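Local structure of probable 2-dehydro-3-deoxygalactonokinase DgoK1 (Sinorhizobium meliloti, 3T69) at residues Y8-T16 / L298-L308; V124-L132 / V146-V156. The protein probably phosphorylates 2-dehydro-3-deoxy-D-galactonate with ATP, the second step of D-galactonate breakdown in the DeLey-Doudoroff pathway of galactose degradation. One frame throughout, in Å; residues are numbered along the deposited sequence.

Interaction 1: Y8-T16 / L298-L308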
loop_
_atom_site.group_PDB
_atom_site.type_symbol
_atom_site.label_atom_id
_atom_site.label_comp_id
_atom_site.label_asym_id
_atom_site.label_seq_id
_atom_site.Cartn_x
_atom_site.Cartn_y
_atom_site.Cartn_z
ATOM N N TYR B 8 31.366 -26.191 -17.554
ATOM C CA TYR B 8 31.899 -24.770 -17.593
ATOM C C TYR B 8 31.609 -23.928 -16.344
ATOM O O TYR B 8 32.513 -23.693 -15.543
ATOM C CB TYR B 8 31.348 -24.008 -18.770
ATOM C CG TYR B 8 32.068 -22.708 -19.068
ATOM C CD1 TYR B 8 31.686 -21.938 -20.169
ATOM C CD2 TYR B 8 33.152 -22.256 -18.284
ATOM C CE1 TYR B 8 32.329 -20.747 -20.489
ATOM C CE2 TYR B 8 33.819 -21.027 -18.595
ATOM C CZ TYR B 8 33.385 -20.293 -19.703
ATOM O OH TYR B 8 33.955 -19.079 -20.076
ATOM N N TYR B 9 30.361 -23.465 -16.182
ATOM C CA TYR B 9 29.978 -22.684 -15.003
ATOM C C TYR B 9 28.565 -22.987 -14.521
ATOM O O TYR B 9 27.748 -23.488 -15.283
ATOM C CB TYR B 9 30.219 -21.161 -15.194
ATOM C CG TYR B 9 29.360 -20.519 -16.275
ATOM C CD1 TYR B 9 29.818 -20.406 -17.604
ATOM C CD2 TYR B 9 28.082 -20.029 -15.983
ATOM C CE1 TYR B 9 29.006 -19.834 -18.609
ATOM C CE2 TYR B 9 27.284 -19.467 -16.978
ATOM C CZ TYR B 9 27.740 -19.375 -18.281
ATOM O OH TYR B 9 26.925 -18.792 -19.241
ATOM N N ALA B 10 28.317 -22.747 -13.230
ATOM C CA ALA B 10 26.957 -22.698 -12.684
ATOM C C ALA B 10 26.530 -21.228 -12.683
ATOM O O ALA B 10 27.326 -20.346 -12.336
ATOM C CB ALA B 10 26.878 -23.290 -11.279
ATOM N N ALA B 11 25.292 -20.973 -13.117
ATOM C CA ALA B 11 24.681 -19.662 -13.034
ATOM C C ALA B 11 23.529 -19.766 -12.049
ATOM O O ALA B 11 22.702 -20.683 -12.160
ATOM C CB ALA B 11 24.191 -19.230 -14.384
ATOM N N VAL B 12 23.505 -18.848 -11.074
ATOM C CA VAL B 12 22.504 -18.842 -10.013
ATOM C C VAL B 12 21.867 -17.455 -9.916
ATOM O O VAL B 12 22.580 -16.451 -9.762
ATOM C CB VAL B 12 23.153 -19.156 -8.649
ATOM C CG1 VAL B 12 22.185 -18.892 -7.514
ATOM C CG2 VAL B 12 23.689 -20.578 -8.604
ATOM N N ASP B 13 20.532 -17.398 -10.018
ATOM C CA ASP B 13 19.755 -16.147 -9.873
ATOM C C ASP B 13 18.961 -16.235 -8.587
ATOM O O ASP B 13 17.936 -16.886 -8.523
ATOM C CB ASP B 13 18.844 -15.908 -11.081
ATOM C CG ASP B 13 18.070 -14.567 -11.017
ATOM O OD1 ASP B 13 18.585 -13.543 -10.518
ATOM O OD2 ASP B 13 16.936 -14.515 -11.518
ATOM N N TRP B 14 19.477 -15.587 -7.549
ATOM C CA TRP B 14 19.007 -15.789 -6.198
ATOM C C TRP B 14 18.186 -14.559 -5.785
ATOM O O TRP B 14 18.718 -13.527 -5.314
ATOM C CB TRP B 14 20.182 -16.052 -5.266
ATOM C CG TRP B 14 19.854 -17.006 -4.188
ATOM C CD1 TRP B 14 18.654 -17.160 -3.589
ATOM C CD2 TRP B 14 20.751 -17.938 -3.544
ATOM N NE1 TRP B 14 18.727 -18.133 -2.620
ATOM C CE2 TRP B 14 20.000 -18.638 -2.585
ATOM C CE3 TRP B 14 22.101 -18.276 -3.721
ATOM C CZ2 TRP B 14 20.551 -19.654 -1.793
ATOM C CZ3 TRP B 14 22.646 -19.277 -2.923
ATOM C CH2 TRP B 14 21.873 -19.945 -1.967
ATOM N N GLY B 15 16.876 -14.684 -6.002
ATOM C CA GLY B 15 15.919 -13.630 -5.722
ATOM C C GLY B 15 15.446 -13.634 -4.289
ATOM O O GLY B 15 15.833 -14.509 -3.511
ATOM N N THR B 16 14.596 -12.661 -3.948
ATOM C CA THR B 16 14.079 -12.580 -2.592
ATOM C C THR B 16 13.271 -13.824 -2.267
ATOM O O THR B 16 13.323 -14.298 -1.136
ATOM C CB THR B 16 13.164 -11.371 -2.380
ATOM O OG1 THR B 16 13.753 -10.225 -2.997
ATOM C CG2 THR B 16 12.918 -11.105 -0.885
ATOM N N LEU B 298 24.312 -13.554 -16.753
ATOM C CA LEU B 298 25.270 -14.372 -16.060
ATOM C C LEU B 298 26.306 -14.993 -17.029
ATOM O O LEU B 298 27.449 -15.237 -16.645
ATOM C CB LEU B 298 24.606 -15.465 -15.218
ATOM C CG LEU B 298 23.549 -15.109 -14.169
ATOM C CD1 LEU B 298 22.506 -16.186 -14.128
ATOM C CD2 LEU B 298 24.128 -14.952 -12.803
ATOM N N SER B 299 25.926 -15.264 -18.277
ATOM C CA SER B 299 26.904 -15.823 -19.231
ATOM C C SER B 299 27.998 -14.795 -19.601
ATOM O O SER B 299 29.193 -15.098 -19.568
ATOM C CB SER B 299 26.206 -16.461 -20.465
ATOM O OG SER B 299 27.055 -16.487 -21.615
ATOM N N ALA B 300 27.599 -13.571 -19.900
ATOM C CA ALA B 300 28.594 -12.572 -20.274
ATOM C C ALA B 300 29.608 -12.299 -19.139
ATOM O O ALA B 300 30.766 -11.950 -19.414
ATOM C CB ALA B 300 27.927 -11.312 -20.734
ATOM N N ALA B 301 29.175 -12.483 -17.885
ATOM C CA ALA B 301 30.045 -12.313 -16.732
ATOM C C ALA B 301 30.984 -13.487 -16.580
ATOM O O ALA B 301 32.186 -13.285 -16.460
ATOM C CB ALA B 301 29.232 -12.040 -15.390
ATOM N N ALA B 302 30.440 -14.692 -16.565
ATOM C CA ALA B 302 31.225 -15.922 -16.592
ATOM C C ALA B 302 32.285 -15.963 -17.707
ATOM O O ALA B 302 33.414 -16.278 -17.451
ATOM C CB ALA B 302 30.305 -17.106 -16.700
ATOM N N ARG B 303 31.929 -15.624 -18.942
ATOM C CA ARG B 303 32.900 -15.705 -20.036
ATOM C C ARG B 303 34.043 -14.754 -19.692
ATOM O O ARG B 303 35.192 -14.986 -20.109
ATOM C CB ARG B 303 32.311 -15.323 -21.432
ATOM C CG ARG B 303 31.297 -16.285 -22.164
ATOM C CD ARG B 303 30.937 -15.735 -23.633
ATOM N NE ARG B 303 30.014 -16.625 -24.403
ATOM C CZ ARG B 303 29.729 -16.570 -25.734
ATOM N NH1 ARG B 303 30.294 -15.661 -26.547
ATOM N NH2 ARG B 303 28.860 -17.439 -26.271
ATOM N N ALA B 304 33.720 -13.668 -18.967
ATOM C CA ALA B 304 34.688 -12.569 -18.732
ATOM C C ALA B 304 35.694 -12.836 -17.612
ATOM O O ALA B 304 36.809 -12.324 -17.640
ATOM C CB ALA B 304 33.989 -11.209 -18.541
ATOM N N ILE B 305 35.332 -13.639 -16.625
ATOM C CA ILE B 305 36.303 -13.829 -15.583
ATOM C C ILE B 305 36.963 -15.185 -15.678
ATOM O O ILE B 305 38.072 -15.379 -15.167
ATOM C CB ILE B 305 35.777 -13.447 -14.172
ATOM C CG1 ILE B 305 34.786 -14.474 -13.615
ATOM C CG2 ILE B 305 35.166 -12.036 -14.224
ATOM C CD1 ILE B 305 33.556 -13.783 -12.956
ATOM N N TRP B 306 36.291 -16.105 -16.358
ATOM C CA TRP B 306 36.870 -17.428 -16.623
ATOM C C TRP B 306 36.853 -17.683 -18.112
ATOM O O TRP B 306 36.195 -18.612 -18.556
ATOM C CB TRP B 306 36.124 -18.533 -15.892
ATOM C CG TRP B 306 35.956 -18.266 -14.417
ATOM C CD1 TRP B 306 36.956 -18.092 -13.472
ATOM C CD2 TRP B 306 34.713 -18.129 -13.700
ATOM N NE1 TRP B 306 36.399 -17.875 -12.225
ATOM C CE2 TRP B 306 35.033 -17.894 -12.336
ATOM C CE3 TRP B 306 33.367 -18.184 -14.078
ATOM C CZ2 TRP B 306 34.048 -17.714 -11.350
ATOM C CZ3 TRP B 306 32.389 -18.006 -13.094
ATOM C CH2 TRP B 306 32.738 -17.780 -11.749
ATOM N N PRO B 307 37.572 -16.851 -18.891
ATOM C CA PRO B 307 37.545 -17.034 -20.343
ATOM C C PRO B 307 38.107 -18.404 -20.643
ATOM O O PRO B 307 38.958 -18.884 -19.922
ATOM C CB PRO B 307 38.480 -15.928 -20.882
ATOM C CG PRO B 307 38.723 -14.972 -19.684
ATOM C CD PRO B 307 38.640 -15.919 -18.487
ATOM N N LEU B 308 37.590 -19.060 -21.659
ATOM C CA LEU B 308 38.033 -20.410 -21.937
ATOM C C LEU B 308 39.235 -20.420 -22.910
ATOM O O LEU B 308 39.465 -19.445 -23.628
ATOM C CB LEU B 308 36.846 -21.319 -22.333
ATOM C CG LEU B 308 35.636 -20.820 -23.153
ATOM C CD1 LEU B 308 34.531 -21.851 -23.021
ATOM C CD2 LEU B 308 35.084 -19.357 -22.824
HETATM O O HOH W 1 27.814 -19.121 -21.670
#

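Interaction 2: V124-L132 / V146-V156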
loop_
_atom_site.group_PDB
_atom_site.type_symbol
_atom_site.label_atom_id
_atom_site.label_comp_id
_atom_site.label_asym_id
_atom_site.label_seq_id
_atom_site.Cartn_x
_atom_site.Cartn_y
_atom_site.Cartn_z
ATOM N N VAL B 124 17.695 1.759 -6.059
ATOM C CA VAL B 124 18.522 0.595 -5.820
ATOM C C VAL B 124 18.047 -0.620 -6.603
ATOM O O VAL B 124 16.855 -0.770 -6.860
ATOM C CB VAL B 124 18.587 0.387 -4.300
ATOM C CG1 VAL B 124 17.927 -0.941 -3.829
ATOM C CG2 VAL B 124 19.976 0.670 -3.816
ATOM N N MET B 125 18.970 -1.437 -7.063
ATOM C CA MET B 125 18.579 -2.607 -7.884
ATOM C C MET B 125 19.625 -3.646 -7.674
ATOM O O MET B 125 20.803 -3.345 -7.703
ATOM C CB MET B 125 18.341 -2.260 -9.372
ATOM C CG MET B 125 19.444 -2.588 -10.402
ATOM S SD MET B 125 19.050 -2.444 -12.197
ATOM C CE MET B 125 18.266 -0.867 -12.228
ATOM N N ARG B 126 19.183 -4.838 -7.326
ATOM C CA ARG B 126 20.070 -5.951 -7.131
ATOM C C ARG B 126 19.548 -7.186 -7.947
ATOM O O ARG B 126 18.681 -7.936 -7.471
ATOM C CB ARG B 126 20.160 -6.195 -5.621
ATOM C CG ARG B 126 21.487 -6.602 -5.115
ATOM C CD ARG B 126 21.562 -6.832 -3.620
ATOM N NE ARG B 126 22.151 -5.705 -2.893
ATOM C CZ ARG B 126 23.415 -5.260 -3.011
ATOM N NH1 ARG B 126 24.280 -5.848 -3.827
ATOM N NH2 ARG B 126 23.823 -4.218 -2.280
ATOM N N GLY B 127 20.009 -7.366 -9.197
ATOM C CA GLY B 127 19.619 -8.540 -10.035
ATOM C C GLY B 127 19.116 -8.246 -11.453
ATOM O O GLY B 127 19.386 -8.983 -12.432
ATOM N N GLU B 128 18.343 -7.180 -11.565
ATOM C CA GLU B 128 17.861 -6.638 -12.821
ATOM C C GLU B 128 19.019 -6.058 -13.604
ATOM O O GLU B 128 18.901 -5.826 -14.827
ATOM C CB GLU B 128 16.811 -5.528 -12.539
ATOM C CG GLU B 128 15.449 -5.974 -11.904
ATOM C CD GLU B 128 15.465 -6.076 -10.400
ATOM O OE1 GLU B 128 16.470 -5.661 -9.782
ATOM O OE2 GLU B 128 14.479 -6.577 -9.805
ATOM N N GLU B 129 20.139 -5.770 -12.942
ATOM C CA GLU B 129 21.270 -5.265 -13.733
ATOM C C GLU B 129 21.853 -6.425 -14.547
ATOM O O GLU B 129 22.407 -6.206 -15.589
ATOM C CB GLU B 129 22.371 -4.554 -12.911
ATOM C CG GLU B 129 23.312 -5.478 -12.181
ATOM C CD GLU B 129 22.553 -6.255 -11.152
ATOM O OE1 GLU B 129 21.689 -5.614 -10.513
ATOM O OE2 GLU B 129 22.776 -7.471 -10.991
ATOM N N THR B 130 21.721 -7.646 -14.064
ATOM C CA THR B 130 22.208 -8.773 -14.804
ATOM C C THR B 130 21.297 -9.185 -15.986
ATOM O O THR B 130 21.794 -9.628 -17.029
ATOM C CB THR B 130 22.496 -9.938 -13.880
ATOM O OG1 THR B 130 23.517 -9.518 -12.958
ATOM C CG2 THR B 130 22.990 -11.130 -14.686
ATOM N N GLN B 131 19.985 -8.982 -15.837
ATOM C CA GLN B 131 19.092 -9.124 -16.968
ATOM C C GLN B 131 19.386 -7.995 -17.935
ATOM O O GLN B 131 19.139 -8.105 -19.116
ATOM C CB GLN B 131 17.630 -9.143 -16.532
ATOM C CG GLN B 131 17.347 -10.076 -15.331
ATOM C CD GLN B 131 15.880 -10.061 -14.884
ATOM O OE1 GLN B 131 15.382 -9.083 -14.332
ATOM N NE2 GLN B 131 15.192 -11.162 -15.123
ATOM N N LEU B 132 19.939 -6.907 -17.470
ATOM C CA LEU B 132 20.247 -5.854 -18.435
ATOM C C LEU B 132 21.591 -6.060 -19.107
ATOM O O LEU B 132 21.828 -5.580 -20.228
ATOM C CB LEU B 132 20.192 -4.473 -17.798
ATOM C CG LEU B 132 18.823 -3.914 -17.436
ATOM C CD1 LEU B 132 19.009 -2.722 -16.504
ATOM C CD2 LEU B 132 18.050 -3.512 -18.675
ATOM N N VAL B 146 13.201 0.529 -20.610
ATOM C CA VAL B 146 12.870 -0.838 -20.291
ATOM C C VAL B 146 12.117 -0.923 -18.973
ATOM O O VAL B 146 12.557 -0.367 -17.963
ATOM C CB VAL B 146 14.170 -1.644 -20.145
ATOM C CG1 VAL B 146 13.905 -3.115 -19.971
ATOM C CG2 VAL B 146 15.132 -1.383 -21.345
ATOM N N CYS B 147 11.008 -1.652 -18.976
ATOM C CA CYS B 147 10.187 -1.855 -17.796
ATOM C C CYS B 147 10.410 -3.243 -17.346
ATOM O O CYS B 147 10.226 -4.161 -18.127
ATOM C CB CYS B 147 8.693 -1.636 -18.117
ATOM S SG CYS B 147 7.439 -2.409 -17.018
ATOM N N MET B 148 10.772 -3.420 -16.071
ATOM C CA MET B 148 11.072 -4.757 -15.553
ATOM C C MET B 148 10.204 -5.115 -14.348
ATOM O O MET B 148 10.659 -5.024 -13.245
ATOM C CB MET B 148 12.594 -4.878 -15.228
ATOM C CG MET B 148 13.525 -4.227 -16.305
ATOM S SD MET B 148 15.295 -4.117 -16.005
ATOM C CE MET B 148 15.508 -5.845 -15.665
ATOM N N PRO B 149 8.949 -5.563 -14.569
ATOM C CA PRO B 149 7.956 -5.852 -13.521
ATOM C C PRO B 149 8.473 -6.877 -12.551
ATOM O O PRO B 149 9.494 -7.434 -12.834
ATOM C CB PRO B 149 6.816 -6.472 -14.312
ATOM C CG PRO B 149 7.467 -7.034 -15.556
ATOM C CD PRO B 149 8.436 -5.960 -15.895
ATOM N N GLY B 150 7.729 -7.136 -11.455
ATOM C CA GLY B 150 8.052 -8.096 -10.356
ATOM C C GLY B 150 7.605 -7.546 -8.979
ATOM O O GLY B 150 6.937 -6.541 -8.912
ATOM N N THR B 151 7.959 -8.196 -7.871
ATOM C CA THR B 151 7.775 -7.583 -6.551
ATOM C C THR B 151 8.089 -6.082 -6.543
ATOM O O THR B 151 7.311 -5.291 -6.021
ATOM C CB THR B 151 8.704 -8.201 -5.527
ATOM O OG1 THR B 151 8.527 -9.613 -5.543
ATOM C CG2 THR B 151 8.364 -7.704 -4.172
ATOM N N HIS B 152 9.254 -5.712 -7.084
ATOM C CA HIS B 152 9.648 -4.324 -7.250
ATOM C C HIS B 152 9.833 -4.072 -8.759
ATOM O O HIS B 152 10.590 -4.753 -9.424
ATOM C CB HIS B 152 10.966 -3.994 -6.517
ATOM C CG HIS B 152 10.919 -4.150 -5.018
ATOM N ND1 HIS B 152 12.063 -4.308 -4.258
ATOM C CD2 HIS B 152 9.887 -4.155 -4.141
ATOM C CE1 HIS B 152 11.736 -4.412 -2.980
ATOM N NE2 HIS B 152 10.420 -4.347 -2.883
ATOM N N SER B 153 9.144 -3.106 -9.324
ATOM C CA SER B 153 9.153 -3.054 -10.766
ATOM C C SER B 153 10.149 -1.999 -11.220
ATOM O O SER B 153 10.085 -0.863 -10.810
ATOM C CB SER B 153 7.737 -2.808 -11.291
ATOM O OG SER B 153 7.799 -2.434 -12.650
ATOM N N LYS B 154 11.101 -2.362 -12.047
ATOM C CA LYS B 154 12.086 -1.366 -12.409
ATOM C C LYS B 154 11.807 -0.673 -13.759
ATOM O O LYS B 154 11.410 -1.337 -14.727
ATOM C CB LYS B 154 13.472 -2.005 -12.334
ATOM C CG LYS B 154 14.196 -1.702 -11.026
ATOM C CD LYS B 154 13.958 -2.633 -9.871
ATOM C CE LYS B 154 14.143 -1.782 -8.662
ATOM N NZ LYS B 154 14.430 -2.438 -7.376
ATOM N N TRP B 155 11.976 0.640 -13.828
ATOM C CA TRP B 155 11.893 1.358 -15.117
ATOM C C TRP B 155 13.239 2.016 -15.427
ATOM O O TRP B 155 13.678 2.894 -14.699
ATOM C CB TRP B 155 10.758 2.389 -15.125
ATOM C CG TRP B 155 9.360 1.724 -15.317
ATOM C CD1 TRP B 155 8.730 0.862 -14.455
ATOM C CD2 TRP B 155 8.475 1.888 -16.424
ATOM N NE1 TRP B 155 7.520 0.476 -14.957
ATOM C CE2 TRP B 155 7.334 1.093 -16.166
ATOM C CE3 TRP B 155 8.546 2.605 -17.620
ATOM C CZ2 TRP B 155 6.263 1.001 -17.068
ATOM C CZ3 TRP B 155 7.497 2.524 -18.515
ATOM C CH2 TRP B 155 6.354 1.733 -18.230
ATOM N N VAL B 156 13.896 1.574 -16.503
ATOM C CA VAL B 156 15.320 1.894 -16.737
ATOM C C VAL B 156 15.606 2.669 -18.055
ATOM O O VAL B 156 15.167 2.256 -19.126
ATOM C CB VAL B 156 16.134 0.592 -16.696
ATOM C CG1 VAL B 156 17.632 0.861 -16.700
ATOM C CG2 VAL B 156 15.733 -0.229 -15.505
#

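Interaction 1: Y8-T16 / L298-L308
With CG anti to the backbone N (chi1 -166°), the ring of Tyr-8 carries its hydroxyl to the chain just past the helix, at Trp-306. Tyr-9, whose CG sits between the backbone N and the carbonyl carbon (chi1 65°), instead lays its ring on Ala-302. Tyr-8 OH donates to Trp-306 O over 2.7 Å, coming in tilted above the carbonyl plane, while that oxygen lies at the edge of the tyrosine ring, near its plane. The side chains of Leu-308 and Tyr-8 cross at about a right angle, CD1 reaching within 3.5 Å of Tyr-8 CE1. The methyl of Ala-302 makes a CH-pi contact with Tyr-9: its CB stands 3.4 Å from the ring centroid and 9° off the normal, so it covers the middle of one face. Both tyrosines pair with Ile-24 of the neighbouring strand 19-24, a classic beta bulge, which is consistent with two consecutive side chains reaching the same helix. Strand 9-14, which begins at Tyr-9, is the first of the ASKHA-type nucleotide-binding fold, and the partner is the C-terminal helix 290-305, whose last turns (298-305) run obliquely antiparallel to the strand. Beyond the phenol, water 1 bridges the two segments, 2.6 Å from Tyr-9 OH and 2.7 Å from Ser-299 OG, at the edge of the Tyr-9 ring. Further along the strand the contact is apolar, Ala-11 CB meeting Leu-298 CD1 at 3.5 Å, and Leu-298 also touches Cys-70 of strand 67-71. The Trp-306 indole approaches Tyr-9 CB more loosely, and its NE1 is hydrogen-bonded to Asp-107.

Interaction 2: V124-L132 / V146-V156
Lys-154 lies across one face of the Glu-128 carboxylate at about a right angle, its CD 3.8 Å from Glu-128 CD and nearly as close to both oxygens. Two other flat groups mark the surroundings: the Trp-155 indole, on the far side of the hairpin, carries Cys-147 CB over the centre of one face and is hydrogen-bonded through NE1 to Glu-248, whereas the His-152 ring meets Phe-220 of the second subunit and binds Glu-173 through NE2. Bent at chi2 (88°), the lysine chain runs past the carboxylate to Val-124, where NZ donates to the backbone O at 3.0 Å, in the carbonyl plane with a C=O...N angle of 153°. A methionine in its place would probably leave the Val-124 carbonyl without this donor and take this positive charge away from Glu-128. The framework is the antiparallel hairpin of strands 143-148 and 153-159 in the second sheet of the ASKHA-type fold, with helix 128-139 packed on one of its faces; the turn probably corresponds to the phosphate-2 loop of this superfamily. Met-148, bent at chi3 (54°), pushes CE to 3.4 Å from Glu-128 CB, and the Met-148 and Gln-131 side chains slide past each other in opposite directions, the methyl beside OE1. The Met-148 sulfur rests on the next helical turn, SD 3.8 Å from Leu-132 CG. Leu-132 and Val-156 reach toward each other tip to tip, CD1 to CG1 at 3.8 Å, and Met-125 CE comes to 4.2 Å from Val-156 CG2. Since Glu-128 OE1 stays 4.5 Å from Lys-154 NZ, too far for a salt bridge, the attraction there is likely to be a diffuse one, and the directional hold of the lysine on the other segment rests on a neutral carbonyl beside a largely apolar interface.

Overall arrangement
Interaction 2 is nested within the chain loop that interaction 1 closes, and their centres lie about 18 Å apart. They meet directly where the C-terminal helix packs on the helix of interaction 2, Leu-298 N lying 3.4 Å from Thr-130 CG2. The first sheet reaches both, through strand 9-14 and strand 123-125, while the 146-156 hairpin belongs to the second sheet. The centre of interaction 2 lies about 5 Å from the centre of the chain, that of interaction 1 about 17 Å. In ASKHA kinases ATP binds between the two domains, so the turns following strands 9-14 and 143-148 probably border that cleft.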